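Local coordinates for Lin1909 protein (Listeria innocua, PDB 3FIJ) that is of uncharacterised function but binds manganese and may hydrolyse gamma-glutamyl-gamma-aminobutyrate as a class I glutamine amidotransferase-like enzyme, at residues Y96-V101 / N122-G127; P187-T192 / S210-V215; P92-E97 / I114-Q119. All coordinates share one frame; numbering follows the deposited sequence.

Contact 1 (Y96-V101 / N122-G127)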
loop_
_atom_site.group_PDB
_atom_site.type_symbol
_atom_site.label_atom_id
_atom_site.label_comp_id
_atom_site.label_asym_id
_atom_site.label_seq_id
_atom_site.Cartn_x
_atom_site.Cartn_y
_atom_site.Cartn_z
ATOM N N TYR A 96 -34.112 -9.788 -1.958
ATOM C CA TYR A 96 -34.824 -8.709 -1.290
ATOM C C TYR A 96 -35.317 -7.669 -2.290
ATOM O O TYR A 96 -36.480 -7.273 -2.257
ATOM C CB TYR A 96 -33.931 -8.036 -0.240
ATOM C CG TYR A 96 -34.677 -7.017 0.587
ATOM C CD1 TYR A 96 -35.835 -7.379 1.289
ATOM C CD2 TYR A 96 -34.243 -5.688 0.660
ATOM C CE1 TYR A 96 -36.545 -6.438 2.048
ATOM C CE2 TYR A 96 -34.943 -4.733 1.413
ATOM C CZ TYR A 96 -36.092 -5.115 2.104
ATOM O OH TYR A 96 -36.787 -4.194 2.855
ATOM N N GLU A 97 -34.435 -7.229 -3.184
ATOM C CA GLU A 97 -34.830 -6.243 -4.180
ATOM C C GLU A 97 -35.920 -6.813 -5.090
ATOM O O GLU A 97 -36.876 -6.114 -5.424
ATOM C CB GLU A 97 -33.617 -5.782 -4.999
ATOM C CG GLU A 97 -32.582 -5.065 -4.154
ATOM C CD GLU A 97 -31.570 -4.288 -4.967
ATOM O OE1 GLU A 97 -31.149 -4.768 -6.030
ATOM O OE2 GLU A 97 -31.175 -3.199 -4.527
ATOM N N ILE A 98 -35.787 -8.079 -5.478
ATOM C CA ILE A 98 -36.808 -8.701 -6.317
ATOM C C ILE A 98 -38.133 -8.505 -5.576
ATOM O O ILE A 98 -39.109 -8.005 -6.140
ATOM C CB ILE A 98 -36.583 -10.228 -6.503
ATOM C CG1 ILE A 98 -35.285 -10.500 -7.263
ATOM C CG2 ILE A 98 -37.773 -10.837 -7.241
ATOM C CD1 ILE A 98 -35.271 -10.003 -8.670
ATOM N N ALA A 99 -38.144 -8.888 -4.300
ATOM C CA ALA A 99 -39.332 -8.755 -3.459
ATOM C C ALA A 99 -39.799 -7.302 -3.392
ATOM O O ALA A 99 -41.000 -7.036 -3.319
ATOM C CB ALA A 99 -39.040 -9.284 -2.050
ATOM N N LEU A 100 -38.853 -6.366 -3.413
ATOM C CA LEU A 100 -39.194 -4.947 -3.367
ATOM C C LEU A 100 -39.923 -4.471 -4.621
ATOM O O LEU A 100 -40.959 -3.816 -4.510
ATOM C CB LEU A 100 -37.947 -4.065 -3.160
ATOM C CG LEU A 100 -37.253 -3.968 -1.793
ATOM C CD1 LEU A 100 -36.046 -3.037 -1.906
ATOM C CD2 LEU A 100 -38.203 -3.445 -0.747
ATOM N N VAL A 101 -39.401 -4.784 -5.809
ATOM C CA VAL A 101 -40.071 -4.325 -7.030
ATOM C C VAL A 101 -41.468 -4.926 -7.154
ATOM O O VAL A 101 -42.406 -4.241 -7.565
ATOM C CB VAL A 101 -39.255 -4.625 -8.335
ATOM C CG1 VAL A 101 -37.764 -4.440 -8.081
ATOM C CG2 VAL A 101 -39.569 -5.990 -8.867
ATOM N N ASN A 122 -35.197 -6.315 -14.846
ATOM C CA ASN A 122 -35.305 -7.213 -15.986
ATOM C C ASN A 122 -35.337 -8.688 -15.534
ATOM O O ASN A 122 -36.194 -9.463 -15.966
ATOM C CB ASN A 122 -34.137 -6.955 -16.946
ATOM C CG ASN A 122 -34.327 -7.636 -18.293
ATOM O OD1 ASN A 122 -33.631 -8.604 -18.618
ATOM N ND2 ASN A 122 -35.276 -7.134 -19.083
ATOM N N VAL A 123 -34.411 -9.063 -14.656
ATOM C CA VAL A 123 -34.342 -10.423 -14.138
ATOM C C VAL A 123 -35.589 -10.770 -13.325
ATOM O O VAL A 123 -36.202 -11.814 -13.531
ATOM C CB VAL A 123 -33.091 -10.613 -13.232
ATOM C CG1 VAL A 123 -33.117 -12.004 -12.575
ATOM C CG2 VAL A 123 -31.815 -10.433 -14.059
ATOM N N ALA A 124 -35.959 -9.892 -12.400
ATOM C CA ALA A 124 -37.127 -10.116 -11.552
ATOM C C ALA A 124 -38.361 -10.515 -12.339
ATOM O O ALA A 124 -39.136 -11.357 -11.891
ATOM C CB ALA A 124 -37.431 -8.870 -10.737
ATOM N N LEU A 125 -38.537 -9.917 -13.515
ATOM C CA LEU A 125 -39.702 -10.192 -14.349
ATOM C C LEU A 125 -39.502 -11.216 -15.479
ATOM O O LEU A 125 -40.331 -11.318 -16.379
ATOM C CB LEU A 125 -40.252 -8.873 -14.919
ATOM C CG LEU A 125 -41.054 -7.968 -13.969
ATOM C CD1 LEU A 125 -42.327 -8.674 -13.553
ATOM C CD2 LEU A 125 -40.237 -7.616 -12.732
ATOM N N GLY A 126 -38.400 -11.959 -15.442
ATOM C CA GLY A 126 -38.183 -12.985 -16.447
ATOM C C GLY A 126 -37.185 -12.762 -17.567
ATOM O O GLY A 126 -37.168 -13.541 -18.515
ATOM N N GLY A 127 -36.358 -11.722 -17.479
ATOM C CA GLY A 127 -35.382 -11.474 -18.534
ATOM C C GLY A 127 -34.059 -12.136 -18.210
ATOM O O GLY A 127 -33.955 -12.839 -17.211
#
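Ile98 and Val101, one turn apart on helix 91-106, close on Ala124 from two directions where helix 116-124 comes to its end. The methyl of Ala124 points at the other helix and is the hub of the contact; with so small a residue here the backbones can approach until the CA atoms of Ile98 and Ala124 are 5.4 Å apart. Two methyls of Ile98 face that hub. CG2 stands 4.0 Å from Ala124 CB, while CD1, folded back by chi2 of -65°, reaches over the same methyl; its modelled approach is shorter than carbons allow, so the exact depth of this overlap is doubtful. Val101 sends in one branch, CG2, which lies between the backbone N and the carbonyl carbon and rests 4.0 Å from Ala124 CB. Both Val101 and Ala124 are buried, and Leu120 packs against Ile98 and Val101 to continue this dense side along the interface.

Beyond Ala124 the fit slackens. Leu125, first residue past the helix and partly exposed, touches only through CD2, 4.2 Å from Val101 CG2. A Schellman motif then ends the helix: Gly126, at positive phi, is its C-prime residue, with Gly127 N bonded to Asn122 O and Gly126 N to Val123 O. Gly126 itself is exposed.

No hydrogen bond or charge pair links the two segments, whose join buries 156 Å². Cohesion therefore comes from shape and exclusion of water, while a hydrogen bond from Arg102 NH2 to Ala124 O satisfies a carbonyl at the helix end.

Contact 2 (P187-T192 / S210-V215)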
loop_
_atom_site.group_PDB
_atom_site.type_symbol
_atom_site.label_atom_id
_atom_site.label_comp_id
_atom_site.label_asym_id
_atom_site.label_seq_id
_atom_site.Cartn_x
_atom_site.Cartn_y
_atom_site.Cartn_z
ATOM N N PRO A 187 -40.642 -9.509 -20.605
ATOM C CA PRO A 187 -41.860 -9.023 -21.267
ATOM C C PRO A 187 -42.562 -7.921 -20.479
ATOM O O PRO A 187 -42.519 -7.906 -19.246
ATOM C CB PRO A 187 -42.709 -10.285 -21.387
ATOM C CG PRO A 187 -42.342 -11.038 -20.149
ATOM C CD PRO A 187 -40.831 -10.882 -20.102
ATOM N N SER A 188 -43.207 -7.013 -21.208
ATOM C CA SER A 188 -43.931 -5.866 -20.654
ATOM C C SER A 188 -42.995 -4.666 -20.483
ATOM O O SER A 188 -43.232 -3.782 -19.655
ATOM C CB SER A 188 -44.583 -6.216 -19.313
ATOM O OG SER A 188 -45.514 -7.270 -19.471
ATOM N N PHE A 189 -41.927 -4.653 -21.271
ATOM C CA PHE A 189 -40.959 -3.571 -21.247
ATOM C C PHE A 189 -40.527 -3.268 -22.670
ATOM O O PHE A 189 -40.637 -4.106 -23.556
ATOM C CB PHE A 189 -39.723 -3.950 -20.433
ATOM C CG PHE A 189 -39.977 -4.089 -18.964
ATOM C CD1 PHE A 189 -40.415 -5.293 -18.429
ATOM C CD2 PHE A 189 -39.792 -3.004 -18.112
ATOM C CE1 PHE A 189 -40.665 -5.420 -17.067
ATOM C CE2 PHE A 189 -40.040 -3.117 -16.750
ATOM C CZ PHE A 189 -40.478 -4.330 -16.224
ATOM N N LYS A 190 -40.038 -2.060 -22.887
ATOM C CA LYS A 190 -39.556 -1.669 -24.197
ATOM C C LYS A 190 -38.238 -0.942 -23.979
ATOM O O LYS A 190 -38.082 -0.184 -23.016
ATOM C CB LYS A 190 -40.576 -0.765 -24.904
ATOM C CG LYS A 190 -41.004 0.453 -24.098
ATOM C CD LYS A 190 -42.115 1.234 -24.794
ATOM C CE LYS A 190 -42.492 2.482 -23.988
ATOM N NZ LYS A 190 -43.433 3.393 -24.706
ATOM N N VAL A 191 -37.279 -1.210 -24.854
ATOM C CA VAL A 191 -35.976 -0.571 -24.777
ATOM C C VAL A 191 -36.178 0.821 -25.374
ATOM O O VAL A 191 -36.807 0.950 -26.419
ATOM C CB VAL A 191 -34.921 -1.355 -25.614
ATOM C CG1 VAL A 191 -35.381 -1.449 -27.056
ATOM C CG2 VAL A 191 -33.577 -0.655 -25.570
ATOM N N THR A 192 -35.666 1.856 -24.711
ATOM C CA THR A 192 -35.812 3.217 -25.221
ATOM C C THR A 192 -34.489 3.918 -25.470
ATOM O O THR A 192 -34.466 5.051 -25.938
ATOM C CB THR A 192 -36.654 4.090 -24.277
ATOM O OG1 THR A 192 -36.112 4.039 -22.951
ATOM C CG2 THR A 192 -38.091 3.605 -24.267
ATOM N N SER A 210 -47.043 0.497 -12.525
ATOM C CA SER A 210 -46.185 1.551 -11.983
ATOM C C SER A 210 -45.412 2.305 -13.057
ATOM O O SER A 210 -45.064 1.751 -14.094
ATOM C CB SER A 210 -45.159 0.970 -10.997
ATOM O OG SER A 210 -45.765 0.366 -9.871
ATOM N N TRP A 211 -45.151 3.580 -12.790
ATOM C CA TRP A 211 -44.350 4.414 -13.677
ATOM C C TRP A 211 -42.959 3.795 -13.513
ATOM O O TRP A 211 -42.570 3.427 -12.401
ATOM C CB TRP A 211 -44.350 5.851 -13.157
ATOM C CG TRP A 211 -43.478 6.812 -13.918
ATOM C CD1 TRP A 211 -43.869 7.659 -14.913
ATOM C CD2 TRP A 211 -42.081 7.043 -13.710
ATOM N NE1 TRP A 211 -42.800 8.420 -15.334
ATOM C CE2 TRP A 211 -41.699 8.066 -14.609
ATOM C CE3 TRP A 211 -41.129 6.507 -12.842
ATOM C CZ2 TRP A 211 -40.387 8.541 -14.675
ATOM C CZ3 TRP A 211 -39.826 6.980 -12.905
ATOM C CH2 TRP A 211 -39.468 7.995 -13.813
ATOM N N TYR A 212 -42.208 3.663 -14.595
ATOM C CA TYR A 212 -40.899 3.048 -14.479
ATOM C C TYR A 212 -39.888 3.522 -15.501
ATOM O O TYR A 212 -40.181 3.611 -16.696
ATOM C CB TYR A 212 -41.019 1.519 -14.592
ATOM C CG TYR A 212 -39.681 0.814 -14.675
ATOM C CD1 TYR A 212 -38.854 0.726 -13.558
ATOM C CD2 TYR A 212 -39.220 0.273 -15.882
ATOM C CE1 TYR A 212 -37.605 0.121 -13.631
ATOM C CE2 TYR A 212 -37.963 -0.339 -15.966
ATOM C CZ TYR A 212 -37.163 -0.408 -14.832
ATOM O OH TYR A 212 -35.919 -1.002 -14.872
ATOM N N LEU A 213 -38.688 3.813 -15.012
ATOM C CA LEU A 213 -37.588 4.219 -15.865
ATOM C C LEU A 213 -36.322 3.518 -15.386
ATOM O O LEU A 213 -35.930 3.642 -14.216
ATOM C CB LEU A 213 -37.366 5.731 -15.825
ATOM C CG LEU A 213 -36.120 6.128 -16.650
ATOM C CD1 LEU A 213 -36.311 5.691 -18.100
ATOM C CD2 LEU A 213 -35.865 7.632 -16.571
ATOM N N GLY A 214 -35.691 2.775 -16.292
ATOM C CA GLY A 214 -34.460 2.083 -15.960
ATOM C C GLY A 214 -33.365 2.569 -16.896
ATOM O O GLY A 214 -33.547 2.543 -18.116
ATOM N N VAL A 215 -32.249 3.040 -16.338
ATOM C CA VAL A 215 -31.130 3.512 -17.150
ATOM C C VAL A 215 -29.870 2.732 -16.770
ATOM O O VAL A 215 -29.614 2.470 -15.593
ATOM C CB VAL A 215 -30.908 5.040 -16.992
ATOM C CG1 VAL A 215 -32.113 5.776 -17.559
ATOM C CG2 VAL A 215 -30.688 5.409 -15.528
#
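The mixed central sheet, part of a class I glutamine amidotransferase-like fold, brings strands 189-195 and 212-215 to face each other across the intervening strand 200-205. Being second neighbours, they share no backbone hydrogen bonds: the nearest CA atoms, those of Phe189 and Tyr212, are 9.5 Å apart, and two aromatic side chains bridge the gap over the strand between them. The CB atoms of both residues point toward the opposite segment. Phe189 presents the CD2-CE2 side of its ring, and CE2 lies 3.6 Å from both CD2 and CE2 of Tyr212. Tyr212 CD2 sits in the plane of the Phe189 ring, at its edge, whereas Phe189 CE2 reaches the tyrosine obliquely. With centroids 5.5 Å apart and planes at 84°, the rings stand nearly upright to each other without making a regular stack. Tyr212 CG is anti to its own backbone N (chi1 172°), which swings the ring beside the following residues of its strand; Gly214 N lies 3.8 Å above one ring face, offset toward the rim. The join is small, 91 Å² in all, and wholly apolar.

Between them runs strand 200-205, whose Val203 packs on Phe189, while Ile111 and Ala113 of strand 111-114 touch Tyr212. Leu125, just past helix 116-124, and Leu208 also cover Phe189, and Met118 from that helix meets Tyr212. Leu213, whose CB points away from segment 187-192, packs on Leu232 of helix 227-241.

Contact 3 (P92-E97 / I114-Q119)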
loop_
_atom_site.group_PDB
_atom_site.type_symbol
_atom_site.label_atom_id
_atom_site.label_comp_id
_atom_site.label_asym_id
_atom_site.label_seq_id
_atom_site.Cartn_x
_atom_site.Cartn_y
_atom_site.Cartn_z
ATOM N N PRO A 92 -28.732 -12.577 -1.247
ATOM C CA PRO A 92 -29.696 -11.907 -0.365
ATOM C C PRO A 92 -30.164 -10.523 -0.835
ATOM O O PRO A 92 -31.328 -10.160 -0.643
ATOM C CB PRO A 92 -28.963 -11.869 0.971
ATOM C CG PRO A 92 -28.150 -13.136 0.940
ATOM C CD PRO A 92 -27.586 -13.095 -0.472
ATOM N N ARG A 93 -29.279 -9.748 -1.456
ATOM C CA ARG A 93 -29.696 -8.433 -1.932
ATOM C C ARG A 93 -30.672 -8.605 -3.085
ATOM O O ARG A 93 -31.739 -7.993 -3.110
ATOM C CB ARG A 93 -28.508 -7.592 -2.415
ATOM C CG ARG A 93 -28.811 -6.085 -2.375
ATOM C CD ARG A 93 -28.774 -5.367 -3.727
ATOM N NE ARG A 93 -27.554 -4.578 -3.873
ATOM C CZ ARG A 93 -27.492 -3.314 -4.305
ATOM N NH1 ARG A 93 -28.587 -2.645 -4.655
ATOM N NH2 ARG A 93 -26.314 -2.706 -4.364
ATOM N N ASP A 94 -30.289 -9.448 -4.038
ATOM C CA ASP A 94 -31.098 -9.717 -5.215
ATOM C C ASP A 94 -32.491 -10.190 -4.847
ATOM O O ASP A 94 -33.479 -9.701 -5.387
ATOM C CB ASP A 94 -30.394 -10.746 -6.097
ATOM C CG ASP A 94 -29.067 -10.234 -6.621
ATOM O OD1 ASP A 94 -29.040 -9.083 -7.111
ATOM O OD2 ASP A 94 -28.058 -10.970 -6.547
ATOM N N SER A 95 -32.566 -11.132 -3.912
ATOM C CA SER A 95 -33.855 -11.658 -3.468
ATOM C C SER A 95 -34.714 -10.564 -2.855
ATOM O O SER A 95 -35.898 -10.434 -3.180
ATOM C CB SER A 95 -33.655 -12.766 -2.432
ATOM O OG SER A 95 -32.973 -13.870 -2.999
ATOM N N TYR A 96 -34.112 -9.788 -1.958
ATOM C CA TYR A 96 -34.824 -8.709 -1.290
ATOM C C TYR A 96 -35.317 -7.669 -2.290
ATOM O O TYR A 96 -36.480 -7.273 -2.257
ATOM C CB TYR A 96 -33.931 -8.036 -0.240
ATOM C CG TYR A 96 -34.677 -7.017 0.587
ATOM C CD1 TYR A 96 -35.835 -7.379 1.289
ATOM C CD2 TYR A 96 -34.243 -5.688 0.660
ATOM C CE1 TYR A 96 -36.545 -6.438 2.048
ATOM C CE2 TYR A 96 -34.943 -4.733 1.413
ATOM C CZ TYR A 96 -36.092 -5.115 2.104
ATOM O OH TYR A 96 -36.787 -4.194 2.855
ATOM N N GLU A 97 -34.435 -7.229 -3.184
ATOM C CA GLU A 97 -34.830 -6.243 -4.180
ATOM C C GLU A 97 -35.920 -6.813 -5.090
ATOM O O GLU A 97 -36.876 -6.114 -5.424
ATOM C CB GLU A 97 -33.617 -5.782 -4.999
ATOM C CG GLU A 97 -32.582 -5.065 -4.154
ATOM C CD GLU A 97 -31.570 -4.288 -4.967
ATOM O OE1 GLU A 97 -31.149 -4.768 -6.030
ATOM O OE2 GLU A 97 -31.175 -3.199 -4.527
ATOM N N ILE A 114 -31.237 2.192 -11.459
ATOM C CA ILE A 114 -29.966 2.629 -12.011
ATOM C C ILE A 114 -28.919 1.506 -12.092
ATOM O O ILE A 114 -28.729 0.749 -11.133
ATOM C CB ILE A 114 -29.408 3.817 -11.171
ATOM C CG1 ILE A 114 -30.244 5.079 -11.446
ATOM C CG2 ILE A 114 -27.936 4.047 -11.486
ATOM C CD1 ILE A 114 -29.909 6.276 -10.552
ATOM N N CYS A 115 -28.243 1.420 -13.239
ATOM C CA CYS A 115 -27.197 0.424 -13.487
ATOM C C CYS A 115 -27.703 -0.968 -13.121
ATOM O O CYS A 115 -28.625 -1.480 -13.741
ATOM C CB CYS A 115 -25.939 0.765 -12.670
ATOM S SG CYS A 115 -24.433 -0.053 -13.252
ATOM N N ARG A 116 -27.088 -1.577 -12.119
ATOM C CA ARG A 116 -27.496 -2.891 -11.635
ATOM C C ARG A 116 -29.020 -2.946 -11.489
ATOM O O ARG A 116 -29.673 -3.917 -11.892
ATOM C CB ARG A 116 -26.845 -3.142 -10.278
ATOM C CG ARG A 116 -27.547 -4.185 -9.448
ATOM C CD ARG A 116 -27.172 -4.054 -7.984
ATOM N NE ARG A 116 -28.135 -4.777 -7.168
ATOM C CZ ARG A 116 -28.153 -6.097 -7.035
ATOM N NH1 ARG A 116 -27.243 -6.834 -7.656
ATOM N NH2 ARG A 116 -29.104 -6.673 -6.311
ATOM N N GLY A 117 -29.575 -1.884 -10.917
ATOM C CA GLY A 117 -31.008 -1.793 -10.710
ATOM C C GLY A 117 -31.878 -2.138 -11.902
ATOM O O GLY A 117 -32.837 -2.896 -11.765
HETATM N N MSE A 118 -31.560 -1.576 -13.063
HETATM C CA MSE A 118 -32.310 -1.834 -14.288
HETATM C C MSE A 118 -32.170 -3.308 -14.683
HETATM O O MSE A 118 -33.068 -3.902 -15.276
HETATM C CB MSE A 118 -31.782 -0.940 -15.417
HETATM C CG MSE A 118 -32.500 -1.102 -16.753
HETATM SE SE MSE A 118 -31.505 -0.282 -18.231
HETATM C CE MSE A 118 -30.259 -1.761 -18.582
ATOM N N GLN A 119 -31.022 -3.894 -14.362
ATOM C CA GLN A 119 -30.806 -5.291 -14.685
ATOM C C GLN A 119 -31.530 -6.185 -13.685
ATOM O O GLN A 119 -31.955 -7.295 -14.023
ATOM C CB GLN A 119 -29.312 -5.609 -14.704
ATOM C CG GLN A 119 -28.586 -4.872 -15.808
ATOM C CD GLN A 119 -27.154 -5.308 -15.958
ATOM O OE1 GLN A 119 -26.424 -4.792 -16.806
ATOM N NE2 GLN A 119 -26.736 -6.260 -15.132
#
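Arg116 reaches from the first turn of helix 116-124 into a cluster of Arg93, Asp94 and Glu97 on helix 91-106. Its CB already points toward that helix; CG is anti to the backbone N (chi1 159°), and the chain then runs extended as far as NE. Arg116 CD passes 3.8 Å from Arg93 CZ. Arg116 NE lies over one face of the Arg93 guanidinium, 3.1 Å above the plane and offset toward the rim, with the two guanidinium planes 45° apart. From there Arg116 NE gives a weak bond to Glu97 OE1, but the stronger grip is at Arg116 NH2, which donates to two carboxylates. It meets Glu97 OE1 at 2.8 Å, although the placing of both Glu97 oxygens is less certain. Its other acceptor is Asp94 OD1, at a doubtfully short 2.5 Å from Arg116 NH2. Asp94 OD1 is met from above its carboxylate plane, by 40°, and also takes a weak bond from Arg116 NH1, 2.9 Å away.

Each carboxylate is shared. Arg93, bent at its middle torsions, curls back so that Arg93 NH1 meets Glu97 OE2 at 2.6 Å. Outside the two segments, Thr10 OG1 bonds Glu97 OE2, Thr74 N bonds Asp94 OD2, and Gln71 O accepts from Arg116 NH1. The close approach of the two arginines is probably offset by the carboxylates at their edges, and the paired opposite charges probably favour the ionised forms.

Cys115, at the N-cap of helix 116-124, follows strand 111-114 in a sharp turn consistent with the nucleophile elbow of this family, and it packs on His218. Ile114 bonds through its backbone to Leu67 of strand 64-67, while Leu120 of helix 116-124 packs on Asp94 and Glu97 of helix 91-106.

How the contacts relate
Contacts 1 and 3 pair the same two helices, 91-106 and 116-124, with centres 7 Å apart: contact 3 joins them by charge near the start of the second helix, contact 1 by apolar packing at its end. Contact 2, in the sheet, meets both. Leu125 CG of contact 1 lies 4.0 Å from Phe189 CE1, and Val215 O is 2.9 Å from Cys115 N of contact 3, a probable hydrogen bond holding the presumed nucleophile's turn against the sheet. Arg116 is about 8 Å, side chain to side chain, from the manganese ligand His178 and about 12 Å from the ion; Tyr212 is about 11 Å from the ligand Glu201.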